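Local coordinates for VP4 CORE protein (PDB 2JHP) that caps viral RNA as a multifunctional enzyme of the bluetongue virus inner capsid, carrying two separate sites that bind S-adenosyl-L-homocysteine, the product left by the methyl donor, at the S-adenosyl-L-homocysteine site and the S-adenosyl-L-homocysteine and guanine site. Coordinates in Å, arbitrary orientation; residue numbers count along the deposited sequence, not the author numbering.

Contact 1: the S-adenosyl-L-homocysteine site. Residues 179, 195-200, 203, 223-226, 240-242, 265-268. With SAH (S-adenosyl-L-homocysteine), chain B.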
loop_
_atom_site.group_PDB
_atom_site.type_symbol
_atom_site.label_atom_id
_atom_site.label_comp_id
_atom_site.label_asym_id
_atom_site.label_seq_id
_atom_site.Cartn_x
_atom_site.Cartn_y
_atom_site.Cartn_z
ATOM N N LEU A 179 14.670 -23.657 0.380
ATOM C CA LEU A 179 15.717 -23.138 -0.506
ATOM C C LEU A 179 15.273 -22.138 -1.588
ATOM O O LEU A 179 16.084 -21.312 -2.022
ATOM C CB LEU A 179 16.566 -24.285 -1.083
ATOM C CG LEU A 179 17.653 -24.773 -0.104
ATOM C CD1 LEU A 179 18.222 -26.166 -0.465
ATOM C CD2 LEU A 179 18.777 -23.727 0.051
ATOM N N TYR A 195 26.381 -17.647 -6.820
ATOM C CA TYR A 195 25.720 -18.678 -6.019
ATOM C C TYR A 195 26.590 -19.928 -5.979
ATOM O O TYR A 195 26.589 -20.732 -6.911
ATOM C CB TYR A 195 24.339 -18.991 -6.620
ATOM C CG TYR A 195 23.389 -19.850 -5.794
ATOM C CD1 TYR A 195 23.796 -20.486 -4.625
ATOM C CD2 TYR A 195 22.076 -20.048 -6.219
ATOM C CE1 TYR A 195 22.912 -21.273 -3.886
ATOM C CE2 TYR A 195 21.186 -20.839 -5.495
ATOM C CZ TYR A 195 21.608 -21.447 -4.331
ATOM O OH TYR A 195 20.729 -22.225 -3.607
ATOM N N ILE A 196 27.334 -20.064 -4.887
ATOM C CA ILE A 196 28.256 -21.173 -4.675
ATOM C C ILE A 196 27.519 -22.292 -3.955
ATOM O O ILE A 196 26.890 -22.060 -2.918
ATOM C CB ILE A 196 29.485 -20.780 -3.772
ATOM C CG1 ILE A 196 29.828 -19.271 -3.826
ATOM C CG2 ILE A 196 30.667 -21.703 -4.046
ATOM C CD1 ILE A 196 30.530 -18.796 -5.068
ATOM N N GLY A 197 27.627 -23.504 -4.488
ATOM C CA GLY A 197 26.925 -24.653 -3.933
ATOM C C GLY A 197 25.489 -24.673 -4.415
ATOM O O GLY A 197 24.572 -24.994 -3.654
ATOM N N CYS A 198 25.299 -24.334 -5.689
ATOM C CA CYS A 198 23.964 -24.203 -6.279
ATOM C C CYS A 198 23.196 -25.526 -6.422
ATOM O O CYS A 198 21.968 -25.523 -6.569
ATOM C CB CYS A 198 24.039 -23.469 -7.627
ATOM S SG CYS A 198 25.081 -24.260 -8.896
ATOM N N GLY A 199 23.912 -26.644 -6.391
ATOM C CA GLY A 199 23.283 -27.954 -6.530
ATOM C C GLY A 199 22.832 -28.256 -7.950
ATOM O O GLY A 199 23.534 -27.931 -8.910
ATOM N N ASP A 200 21.657 -28.871 -8.078
ATOM C CA ASP A 200 21.125 -29.300 -9.378
ATOM C C ASP A 200 20.302 -28.222 -10.097
ATOM O O ASP A 200 19.782 -28.450 -11.190
ATOM C CB ASP A 200 20.304 -30.587 -9.223
ATOM C CG ASP A 200 19.024 -30.386 -8.409
ATOM O OD1 ASP A 200 18.848 -29.329 -7.758
ATOM O OD2 ASP A 200 18.185 -31.309 -8.426
ATOM N N THR A 203 16.119 -25.644 -7.517
ATOM C CA THR A 203 15.826 -24.519 -6.642
ATOM C C THR A 203 15.832 -23.195 -7.419
ATOM O O THR A 203 14.870 -22.431 -7.335
ATOM C CB THR A 203 16.788 -24.529 -5.425
ATOM O OG1 THR A 203 16.296 -25.467 -4.455
ATOM C CG2 THR A 203 16.937 -23.139 -4.777
ATOM N N TYR A 223 27.917 -21.857 -9.136
ATOM C CA TYR A 223 29.122 -22.674 -8.982
ATOM C C TYR A 223 28.818 -24.004 -8.301
ATOM O O TYR A 223 28.279 -24.029 -7.191
ATOM C CB TYR A 223 30.178 -21.942 -8.151
ATOM C CG TYR A 223 30.529 -20.532 -8.579
ATOM C CD1 TYR A 223 29.675 -19.461 -8.302
ATOM C CD2 TYR A 223 31.744 -20.260 -9.211
ATOM C CE1 TYR A 223 30.010 -18.158 -8.669
ATOM C CE2 TYR A 223 32.092 -18.959 -9.581
ATOM C CZ TYR A 223 31.219 -17.916 -9.304
ATOM O OH TYR A 223 31.553 -16.636 -9.664
ATOM N N ASP A 224 29.170 -25.100 -8.973
ATOM C CA ASP A 224 29.060 -26.455 -8.410
ATOM C C ASP A 224 29.593 -27.488 -9.392
ATOM O O ASP A 224 29.154 -27.541 -10.537
ATOM C CB ASP A 224 27.607 -26.799 -8.047
ATOM C CG ASP A 224 27.506 -27.938 -7.066
ATOM O OD1 ASP A 224 28.030 -29.033 -7.339
ATOM O OD2 ASP A 224 26.888 -27.735 -6.010
ATOM N N PRO A 225 30.541 -28.319 -8.946
ATOM C CA PRO A 225 31.018 -29.495 -9.704
ATOM C C PRO A 225 29.923 -30.356 -10.380
ATOM O O PRO A 225 30.157 -30.886 -11.471
ATOM C CB PRO A 225 31.748 -30.316 -8.638
ATOM C CG PRO A 225 32.317 -29.293 -7.744
ATOM C CD PRO A 225 31.266 -28.172 -7.666
ATOM N N ILE A 226 28.757 -30.495 -9.747
ATOM C CA ILE A 226 27.661 -31.305 -10.307
ATOM C C ILE A 226 26.514 -30.484 -10.929
ATOM O O ILE A 226 25.420 -31.012 -11.166
ATOM C CB ILE A 226 27.092 -32.331 -9.274
ATOM C CG1 ILE A 226 26.379 -31.621 -8.110
ATOM C CG2 ILE A 226 28.191 -33.273 -8.794
ATOM C CD1 ILE A 226 25.130 -32.353 -7.587
ATOM N N ILE A 240 33.068 -25.575 -11.094
ATOM C CA ILE A 240 34.287 -25.359 -10.345
ATOM C C ILE A 240 33.999 -25.577 -8.866
ATOM O O ILE A 240 32.919 -25.244 -8.378
ATOM C CB ILE A 240 34.829 -23.920 -10.634
ATOM C CG1 ILE A 240 35.680 -23.913 -11.912
ATOM C CG2 ILE A 240 35.627 -23.338 -9.470
ATOM C CD1 ILE A 240 34.893 -23.629 -13.198
ATOM N N MET A 241 34.959 -26.166 -8.164
ATOM C CA MET A 241 34.910 -26.220 -6.712
ATOM C C MET A 241 35.679 -25.034 -6.119
ATOM O O MET A 241 36.848 -24.807 -6.433
ATOM C CB MET A 241 35.448 -27.553 -6.197
ATOM C CG MET A 241 35.355 -27.687 -4.698
ATOM S SD MET A 241 35.013 -29.353 -4.142
ATOM C CE MET A 241 33.352 -29.631 -4.743
ATOM N N VAL A 242 35.006 -24.289 -5.252
ATOM C CA VAL A 242 35.501 -23.004 -4.769
ATOM C C VAL A 242 36.238 -23.136 -3.435
ATOM O O VAL A 242 35.672 -23.609 -2.449
ATOM C CB VAL A 242 34.337 -21.994 -4.656
ATOM C CG1 VAL A 242 34.818 -20.636 -4.146
ATOM C CG2 VAL A 242 33.630 -21.851 -6.007
ATOM N N ASP A 265 26.059 -21.922 -0.117
ATOM C CA ASP A 265 25.274 -23.074 0.341
ATOM C C ASP A 265 26.076 -24.368 0.243
ATOM O O ASP A 265 25.519 -25.455 0.048
ATOM C CB ASP A 265 23.950 -23.188 -0.442
ATOM C CG ASP A 265 22.903 -24.030 0.288
ATOM O OD1 ASP A 265 22.869 -24.010 1.541
ATOM O OD2 ASP A 265 22.111 -24.716 -0.388
ATOM N N VAL A 266 27.387 -24.240 0.406
ATOM C CA VAL A 266 28.317 -25.363 0.299
ATOM C C VAL A 266 28.146 -26.421 1.411
ATOM O O VAL A 266 28.087 -26.095 2.601
ATOM C CB VAL A 266 29.777 -24.838 0.229
ATOM C CG1 VAL A 266 30.790 -25.968 0.255
ATOM C CG2 VAL A 266 29.962 -23.977 -1.012
ATOM N N SER A 267 28.047 -27.682 0.991
ATOM C CA SER A 267 28.009 -28.848 1.882
ATOM C C SER A 267 28.501 -30.094 1.126
ATOM O O SER A 267 28.423 -30.143 -0.102
ATOM C CB SER A 267 26.594 -29.079 2.423
ATOM O OG SER A 267 25.749 -29.639 1.435
ATOM N N SER A 268 28.997 -31.091 1.862
ATOM C CA SER A 268 29.576 -32.298 1.251
ATOM C C SER A 268 29.032 -33.604 1.835
ATOM O O SER A 268 28.092 -33.592 2.627
ATOM C CB SER A 268 31.106 -32.266 1.355
ATOM O OG SER A 268 31.676 -31.443 0.351
HETATM N N SAH B . 21.814 -25.125 -3.226
HETATM C CA SAH B . 21.437 -26.557 -3.455
HETATM C CB SAH B . 21.642 -27.421 -2.208
HETATM C CG SAH B . 23.093 -27.491 -1.739
HETATM S SD SAH B . 23.785 -29.138 -2.000
HETATM C C SAH B . 20.000 -26.656 -3.956
HETATM O O SAH B . 19.176 -25.775 -3.704
HETATM O OXT SAH B . 19.638 -27.617 -4.635
HETATM C "C5'" SAH B . 25.472 -28.635 -1.611
HETATM C "C4'" SAH B . 26.301 -28.637 -2.882
HETATM O "O4'" SAH B . 27.531 -27.992 -2.675
HETATM C "C3'" SAH B . 26.642 -30.032 -3.377
HETATM O "O3'" SAH B . 25.846 -30.287 -4.505
HETATM C "C2'" SAH B . 28.120 -29.981 -3.732
HETATM O "O2'" SAH B . 28.342 -30.387 -5.061
HETATM C "C1'" SAH B . 28.444 -28.508 -3.618
HETATM N N9 SAH B . 29.806 -28.162 -3.185
HETATM C C8 SAH B . 30.597 -28.780 -2.252
HETATM N N7 SAH B . 31.757 -28.088 -2.159
HETATM C C5 SAH B . 31.710 -27.037 -3.006
HETATM C C6 SAH B . 32.609 -26.019 -3.307
HETATM N N6 SAH B . 33.790 -25.966 -2.700
HETATM N N1 SAH B . 32.268 -25.063 -4.248
HETATM C C2 SAH B . 31.046 -25.116 -4.881
HETATM N N3 SAH B . 30.158 -26.128 -4.571
HETATM C C4 SAH B . 30.486 -27.071 -3.653
#
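The adenine of S-adenosyl-L-homocysteine, the demethylated product of the methyl donor, lies sandwiched between two aliphatic side chains. On one face sits Val266, its CG1 anti to the backbone N and 3.6 Å from the centroid of the five-membered ring, its CG2 over the six-membered ring. The opposite face is taken by Met241, whose CG is anti to the backbone N before the chain bends at chi2 and chi3 (-67°), so that the methyl CE lies over the five-membered ring, 3.6 Å from its centroid. Near the C2 corner the branch methyl CG2 of Ile196 closes in. The polar edge is read by the backbone of Val242: its N meets adenine N1 at 3.0 Å in an almost straight bond (173° at H), and its O accepts from the exocyclic amine N6 at 3.0 Å, the donor standing above the carbonyl plane. The backbone donor facing N1 and acceptor facing N6 match the hydrogen-bonding edge of adenine.

Asp224 grips the ribose with both oxygens. OD1 turns its syn lone pair to the 2'-hydroxyl O2' at 2.7 Å, and OD2 does likewise with the 3'-hydroxyl O3' at 3.1 Å. The carboxylate is fixed in turn by the backbone: Ile226 N donates to the anti lone pair of OD1, and Gly199 N meets OD2 from above the carboxylate plane.

At the amino-acid end the amine N gives a bond to Gly197 O of 2.8 Å, in the carbonyl plane. Asp265, with CG anti to its backbone N (chi1 -160°), reaches the same amine through the anti lone pair of OD2 at 2.9 Å, a contact that probably favours a charged ammonium. Thr203 OG1 donates to the ligand carboxylate oxygen O.

The site is that of a Rossmann-type methyltransferase: the glycine loop Gly197-Cys198-Gly199 follows strand 192-196, Asp224 directly follows strand 219-223, Asp265 follows strand 260-264, and helices 178-186 and 202-210 flank the carboxylate.

Contact 2: the S-adenosyl-L-homocysteine and guanine site. Residues 114-115, 117-118, 122, 133-134, 136, 138-139, 153-154, 395-398, 409-411, 414, 416-417, 446, 495. With SAH (S-adenosyl-L-homocysteine), chain C; GUN (guanine), chain D.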
loop_
_atom_site.group_PDB
_atom_site.type_symbol
_atom_site.label_atom_id
_atom_site.label_comp_id
_atom_site.label_asym_id
_atom_site.label_seq_id
_atom_site.Cartn_x
_atom_site.Cartn_y
_atom_site.Cartn_z
ATOM N N ARG A 114 -10.012 -3.779 -1.167
ATOM C CA ARG A 114 -9.167 -2.781 -0.509
ATOM C C ARG A 114 -7.837 -2.662 -1.212
ATOM O O ARG A 114 -7.313 -1.561 -1.345
ATOM C CB ARG A 114 -8.920 -3.122 0.959
ATOM C CG ARG A 114 -10.141 -3.042 1.844
ATOM C CD ARG A 114 -9.794 -3.493 3.226
ATOM N NE ARG A 114 -10.989 -3.587 4.052
ATOM C CZ ARG A 114 -10.986 -3.844 5.354
ATOM N NH1 ARG A 114 -9.843 -4.029 6.001
ATOM N NH2 ARG A 114 -12.135 -3.913 6.008
ATOM N N LYS A 115 -7.303 -3.792 -1.671
ATOM C CA LYS A 115 -6.011 -3.818 -2.329
ATOM C C LYS A 115 -6.056 -2.956 -3.584
ATOM O O LYS A 115 -5.118 -2.219 -3.868
ATOM C CB LYS A 115 -5.613 -5.247 -2.684
ATOM C CG LYS A 115 -4.124 -5.524 -2.577
ATOM C CD LYS A 115 -3.718 -6.775 -3.366
ATOM C CE LYS A 115 -3.069 -6.387 -4.676
ATOM N NZ LYS A 115 -2.949 -7.504 -5.631
ATOM N N PHE A 117 -7.901 -0.344 -4.197
ATOM C CA PHE A 117 -7.874 1.056 -3.835
ATOM C C PHE A 117 -6.442 1.531 -3.543
ATOM O O PHE A 117 -5.948 2.471 -4.172
ATOM C CB PHE A 117 -8.817 1.336 -2.666
ATOM C CG PHE A 117 -8.646 2.678 -2.074
ATOM C CD1 PHE A 117 -8.984 3.799 -2.773
ATOM C CD2 PHE A 117 -8.146 2.817 -0.816
ATOM C CE1 PHE A 117 -8.825 5.054 -2.225
ATOM C CE2 PHE A 117 -7.982 4.060 -0.236
ATOM C CZ PHE A 117 -8.329 5.194 -0.949
ATOM N N GLY A 118 -5.777 0.865 -2.603
ATOM C CA GLY A 118 -4.389 1.178 -2.281
ATOM C C GLY A 118 -3.422 1.104 -3.452
ATOM O O GLY A 118 -2.494 1.898 -3.523
ATOM N N ARG A 122 -0.959 3.821 -5.159
ATOM C CA ARG A 122 0.462 3.551 -5.104
ATOM C C ARG A 122 1.089 3.626 -6.487
ATOM O O ARG A 122 2.246 4.038 -6.622
ATOM C CB ARG A 122 0.748 2.198 -4.468
ATOM C CG ARG A 122 2.133 2.129 -3.811
ATOM C CD ARG A 122 2.423 0.797 -3.120
ATOM N NE ARG A 122 1.449 0.530 -2.069
ATOM C CZ ARG A 122 0.391 -0.251 -2.230
ATOM N NH1 ARG A 122 0.200 -0.841 -3.399
ATOM N NH2 ARG A 122 -0.463 -0.429 -1.231
ATOM N N HIS A 133 7.557 6.225 2.253
ATOM C CA HIS A 133 7.605 6.044 3.700
ATOM C C HIS A 133 6.495 5.133 4.230
ATOM O O HIS A 133 5.487 4.909 3.558
ATOM C CB HIS A 133 7.649 7.399 4.399
ATOM C CG HIS A 133 8.863 8.204 4.046
ATOM N ND1 HIS A 133 10.019 8.179 4.798
ATOM C CD2 HIS A 133 9.116 9.024 2.998
ATOM C CE1 HIS A 133 10.925 8.960 4.239
ATOM N NE2 HIS A 133 10.403 9.485 3.145
ATOM N N GLY A 134 6.724 4.587 5.425
ATOM C CA GLY A 134 5.863 3.575 6.049
ATOM C C GLY A 134 5.737 2.316 5.203
ATOM O O GLY A 134 4.667 1.706 5.140
ATOM N N GLU A 136 6.302 -1.436 3.334
ATOM C CA GLU A 136 6.435 -2.851 3.666
ATOM C C GLU A 136 6.522 -3.607 2.360
ATOM O O GLU A 136 6.641 -2.981 1.303
ATOM C CB GLU A 136 5.251 -3.322 4.485
ATOM C CG GLU A 136 5.350 -3.030 5.940
ATOM C CD GLU A 136 4.222 -3.667 6.679
ATOM O OE1 GLU A 136 3.482 -4.459 6.067
ATOM O OE2 GLU A 136 4.056 -3.400 7.869
ATOM N N GLU A 138 4.658 -4.845 0.168
ATOM C CA GLU A 138 3.842 -4.369 -0.973
ATOM C C GLU A 138 4.523 -3.272 -1.808
ATOM O O GLU A 138 4.341 -3.213 -3.026
ATOM C CB GLU A 138 2.451 -3.902 -0.531
ATOM C CG GLU A 138 2.389 -2.445 -0.088
ATOM C CD GLU A 138 3.065 -2.222 1.250
ATOM O OE1 GLU A 138 2.643 -2.866 2.229
ATOM O OE2 GLU A 138 4.009 -1.412 1.329
ATOM N N THR A 139 5.308 -2.420 -1.150
ATOM C CA THR A 139 6.000 -1.347 -1.844
ATOM C C THR A 139 7.252 -1.859 -2.543
ATOM O O THR A 139 7.466 -1.559 -3.718
ATOM C CB THR A 139 6.329 -0.170 -0.918
ATOM O OG1 THR A 139 5.129 0.256 -0.273
ATOM C CG2 THR A 139 6.879 1.001 -1.727
ATOM N N MET A 153 9.291 1.406 8.931
ATOM C CA MET A 153 9.690 0.820 10.210
ATOM C C MET A 153 8.952 -0.513 10.369
ATOM O O MET A 153 8.022 -0.632 11.164
ATOM C CB MET A 153 9.401 1.782 11.365
ATOM C CG MET A 153 9.951 3.169 11.141
ATOM S SD MET A 153 10.022 4.147 12.623
ATOM C CE MET A 153 11.655 3.716 13.232
ATOM N N PRO A 154 9.340 -1.510 9.562
ATOM C CA PRO A 154 8.638 -2.786 9.574
ATOM C C PRO A 154 8.984 -3.598 10.805
ATOM O O PRO A 154 10.026 -3.356 11.419
ATOM C CB PRO A 154 9.142 -3.472 8.301
ATOM C CG PRO A 154 10.478 -2.886 8.064
ATOM C CD PRO A 154 10.442 -1.490 8.577
ATOM N N LYS A 395 13.537 4.245 8.855
ATOM C CA LYS A 395 13.451 5.706 9.019
ATOM C C LYS A 395 12.029 6.094 9.398
ATOM O O LYS A 395 11.070 5.578 8.822
ATOM C CB LYS A 395 13.786 6.403 7.694
ATOM C CG LYS A 395 14.689 7.620 7.798
ATOM C CD LYS A 395 16.141 7.204 7.612
ATOM C CE LYS A 395 17.056 8.390 7.360
ATOM N NZ LYS A 395 18.368 7.940 6.814
ATOM N N ASN A 396 11.885 7.006 10.355
ATOM C CA ASN A 396 10.571 7.518 10.735
ATOM C C ASN A 396 10.136 8.652 9.808
ATOM O O ASN A 396 10.717 9.745 9.814
ATOM C CB ASN A 396 10.549 7.975 12.202
ATOM C CG ASN A 396 9.133 8.305 12.710
ATOM O OD1 ASN A 396 8.248 8.722 11.943
ATOM N ND2 ASN A 396 8.920 8.126 14.017
ATOM N N GLY A 397 9.083 8.383 9.043
ATOM C CA GLY A 397 8.573 9.292 8.036
ATOM C C GLY A 397 8.375 10.706 8.526
ATOM O O GLY A 397 8.712 11.658 7.814
ATOM N N LEU A 398 7.846 10.841 9.744
ATOM C CA LEU A 398 7.531 12.149 10.321
ATOM C C LEU A 398 8.789 12.940 10.624
ATOM O O LEU A 398 8.763 14.165 10.629
ATOM C CB LEU A 398 6.708 12.005 11.599
ATOM C CG LEU A 398 5.425 11.177 11.554
ATOM C CD1 LEU A 398 5.037 10.742 12.960
ATOM C CD2 LEU A 398 4.300 11.937 10.882
ATOM N N LEU A 409 1.968 6.766 2.054
ATOM C CA LEU A 409 0.733 6.026 1.903
ATOM C C LEU A 409 0.469 5.076 3.088
ATOM O O LEU A 409 1.327 4.284 3.465
ATOM C CB LEU A 409 0.747 5.277 0.565
ATOM C CG LEU A 409 0.807 6.109 -0.720
ATOM C CD1 LEU A 409 1.178 5.286 -1.919
ATOM C CD2 LEU A 409 -0.514 6.805 -0.948
ATOM N N PHE A 410 -0.714 5.222 3.679
ATOM C CA PHE A 410 -1.280 4.289 4.638
ATOM C C PHE A 410 -0.394 4.016 5.849
ATOM O O PHE A 410 -0.038 2.871 6.110
ATOM C CB PHE A 410 -1.674 2.948 3.968
ATOM C CG PHE A 410 -2.521 3.094 2.747
ATOM C CD1 PHE A 410 -1.979 2.876 1.493
ATOM C CD2 PHE A 410 -3.860 3.439 2.851
ATOM C CE1 PHE A 410 -2.751 3.006 0.359
ATOM C CE2 PHE A 410 -4.653 3.564 1.714
ATOM C CZ PHE A 410 -4.096 3.352 0.466
ATOM N N TYR A 411 -0.044 5.063 6.585
ATOM C CA TYR A 411 0.761 4.885 7.779
ATOM C C TYR A 411 0.587 6.021 8.778
ATOM O O TYR A 411 0.579 5.792 9.989
ATOM C CB TYR A 411 2.246 4.659 7.417
ATOM C CG TYR A 411 3.096 5.902 7.217
ATOM C CD1 TYR A 411 3.710 6.527 8.303
ATOM C CD2 TYR A 411 3.314 6.428 5.939
ATOM C CE1 TYR A 411 4.511 7.662 8.127
ATOM C CE2 TYR A 411 4.114 7.568 5.743
ATOM C CZ TYR A 411 4.714 8.176 6.836
ATOM O OH TYR A 411 5.489 9.305 6.675
ATOM N N ASN A 414 -1.684 5.564 11.760
ATOM C CA ASN A 414 -1.408 4.381 12.569
ATOM C C ASN A 414 -1.324 4.794 14.035
ATOM O O ASN A 414 -0.827 5.882 14.348
ATOM C CB ASN A 414 -0.083 3.738 12.163
ATOM C CG ASN A 414 -0.199 2.821 10.945
ATOM O OD1 ASN A 414 0.673 1.984 10.726
ATOM N ND2 ASN A 414 -1.256 2.984 10.147
ATOM N N CYS A 416 0.541 4.119 16.465
ATOM C CA CYS A 416 1.881 4.497 16.935
ATOM C C CYS A 416 2.236 5.979 16.715
ATOM O O CYS A 416 3.264 6.440 17.201
ATOM C CB CYS A 416 2.944 3.613 16.278
ATOM S SG CYS A 416 3.156 3.921 14.511
ATOM N N ASN A 417 1.394 6.711 15.987
ATOM C CA ASN A 417 1.613 8.141 15.707
ATOM C C ASN A 417 0.601 9.072 16.381
ATOM O O ASN A 417 0.546 10.272 16.083
ATOM C CB ASN A 417 1.624 8.399 14.194
ATOM C CG ASN A 417 2.619 7.527 13.469
ATOM O OD1 ASN A 417 3.653 7.169 14.022
ATOM N ND2 ASN A 417 2.311 7.168 12.227
ATOM N N TYR A 446 -8.796 -2.751 11.180
ATOM C CA TYR A 446 -8.000 -1.566 10.882
ATOM C C TYR A 446 -7.775 -0.704 12.130
ATOM O O TYR A 446 -8.724 -0.159 12.704
ATOM C CB TYR A 446 -8.608 -0.768 9.721
ATOM C CG TYR A 446 -7.546 -0.184 8.817
ATOM C CD1 TYR A 446 -6.742 -1.017 8.038
ATOM C CD2 TYR A 446 -7.334 1.203 8.746
ATOM C CE1 TYR A 446 -5.748 -0.485 7.208
ATOM C CE2 TYR A 446 -6.345 1.744 7.916
ATOM C CZ TYR A 446 -5.553 0.894 7.154
ATOM O OH TYR A 446 -4.568 1.403 6.339
ATOM N N TRP A 495 -15.085 2.327 1.336
ATOM C CA TRP A 495 -13.779 2.119 1.908
ATOM C C TRP A 495 -12.874 3.316 1.637
ATOM O O TRP A 495 -12.326 3.903 2.565
ATOM C CB TRP A 495 -13.156 0.828 1.365
ATOM C CG TRP A 495 -11.789 0.613 1.896
ATOM C CD1 TRP A 495 -10.615 0.755 1.213
ATOM C CD2 TRP A 495 -11.434 0.267 3.243
ATOM N NE1 TRP A 495 -9.554 0.501 2.047
ATOM C CE2 TRP A 495 -10.026 0.187 3.293
ATOM C CE3 TRP A 495 -12.170 -0.022 4.399
ATOM C CZ2 TRP A 495 -9.329 -0.152 4.466
ATOM C CZ3 TRP A 495 -11.481 -0.361 5.566
ATOM C CH2 TRP A 495 -10.074 -0.416 5.590
HETATM N N SAH C . 2.781 2.271 2.993
HETATM C CA SAH C . 2.390 0.874 2.626
HETATM C CB SAH C . 2.065 -0.041 3.812
HETATM C CG SAH C . 1.577 0.551 5.121
HETATM S SD SAH C . 1.607 -0.702 6.432
HETATM C C SAH C . 1.281 0.826 1.587
HETATM O O SAH C . 1.292 1.599 0.626
HETATM O OXT SAH C . 0.375 -0.003 1.661
HETATM C "C5'" SAH C . 2.099 0.566 7.635
HETATM C "C4'" SAH C . 3.575 0.504 7.992
HETATM O "O4'" SAH C . 4.073 1.794 8.288
HETATM C "C3'" SAH C . 3.845 -0.371 9.212
HETATM O "O3'" SAH C . 5.004 -1.134 8.916
HETATM C "C2'" SAH C . 4.166 0.617 10.323
HETATM O "O2'" SAH C . 5.112 0.129 11.237
HETATM C "C1'" SAH C . 4.754 1.788 9.538
HETATM N N9 SAH C . 4.649 3.080 10.253
HETATM C C8 SAH C . 3.615 3.516 11.049
HETATM N N7 SAH C . 3.920 4.754 11.517
HETATM C C5 SAH C . 5.132 5.117 11.034
HETATM C C6 SAH C . 5.914 6.265 11.184
HETATM N N6 SAH C . 5.482 7.279 11.931
HETATM N N1 SAH C . 7.136 6.359 10.544
HETATM C C2 SAH C . 7.585 5.312 9.757
HETATM N N3 SAH C . 6.814 4.173 9.605
HETATM C C4 SAH C . 5.606 4.071 10.234
HETATM N N9 GUN D . -3.008 -2.073 0.311
HETATM C C8 GUN D . -2.128 -2.444 1.241
HETATM N N7 GUN D . -2.537 -2.003 2.433
HETATM C C5 GUN D . -3.687 -1.350 2.269
HETATM C C6 GUN D . -4.555 -0.693 3.143
HETATM O O6 GUN D . -4.313 -0.638 4.348
HETATM N N1 GUN D . -5.714 -0.092 2.635
HETATM C C2 GUN D . -5.958 -0.170 1.255
HETATM N N2 GUN D . -7.040 0.383 0.741
HETATM N N3 GUN D . -5.099 -0.811 0.443
HETATM C C4 GUN D . -3.986 -1.395 0.912
HETATM O O HOH W 1 7.022 0.412 7.917
HETATM O O HOH W 2 0.281 -2.559 2.969
#
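Glu138 OE2, a carboxylate oxygen, is the best-held polar atom: Glu136 N donates to its syn lone pair, Thr139 OG1 to its anti lone pair at 2.6 Å, and Thr139 N adds a weak third bond. So fixed, with CG in the crowded position between backbone N and carbonyl carbon (chi1 87°), Glu138 lies alongside CA and CB of S-adenosyl-L-homocysteine (SAH) in a pocket of the S-adenosylmethionine-dependent methyltransferase family. Its CG also packs on one face of the Arg122 guanidinium. Arg122 grips the SAH carboxylate side-on: NE meets SAH O at 2.9 Å, in the guanidinium plane, and NH2 meets SAH OXT at 3.0 Å. The SAH amine donates to the backbone oxygens of Gly134 and Leu409.

Glu136 extends beyond CG to take the 3'-hydroxyl O3' of SAH on the anti lone pair of OE2 at 2.7 Å. The SAH adenine is read by Asn417, whose OD1 accepts from SAH N6 at 2.8 Å while ND2 gives to SAH N7 at 3.0 Å, close to the amide plane. Asn396 OD1 also accepts from N6, the donor above the carbonyl plane, while Leu398 N donates to the same oxygen. Gly397 N donates to SAH N1. Tyr411, its CG also in the crowded position, directs its CD1 edge at one adenine face; on the other lies the poorly ordered Met153.

Guanine, itself poorly ordered, stacks on a face of Phe410, the planes 17° apart. Tyr446 OH donates to guanine O6 at 2.9 Å, and the edges of Phe117 and Trp495 border its N2 and N1. Guanine lies beyond the homocysteine end of SAH, so the cap guanine may be methylated here, though the base is loosely defined.

Contact 1 and contact 2 lie about 39 Å apart, measured between the centres of their C-alpha atoms, and share no residue, helix or strand. In sequence, contact 2 is built from two stretches, residues 114-154 and 395-495, that bracket contact 1, residues 179-268, so the chain leaves one methyl-donor pocket, completes another and returns. Two separate methylation centres in one polypeptide match a capping assembly line. The guanine bound within contact 2 suggests that the cap guanine is methylated there, and contact 1 probably serves ribose 2'-O methylation, so the RNA end would probably have to pass from one to the other.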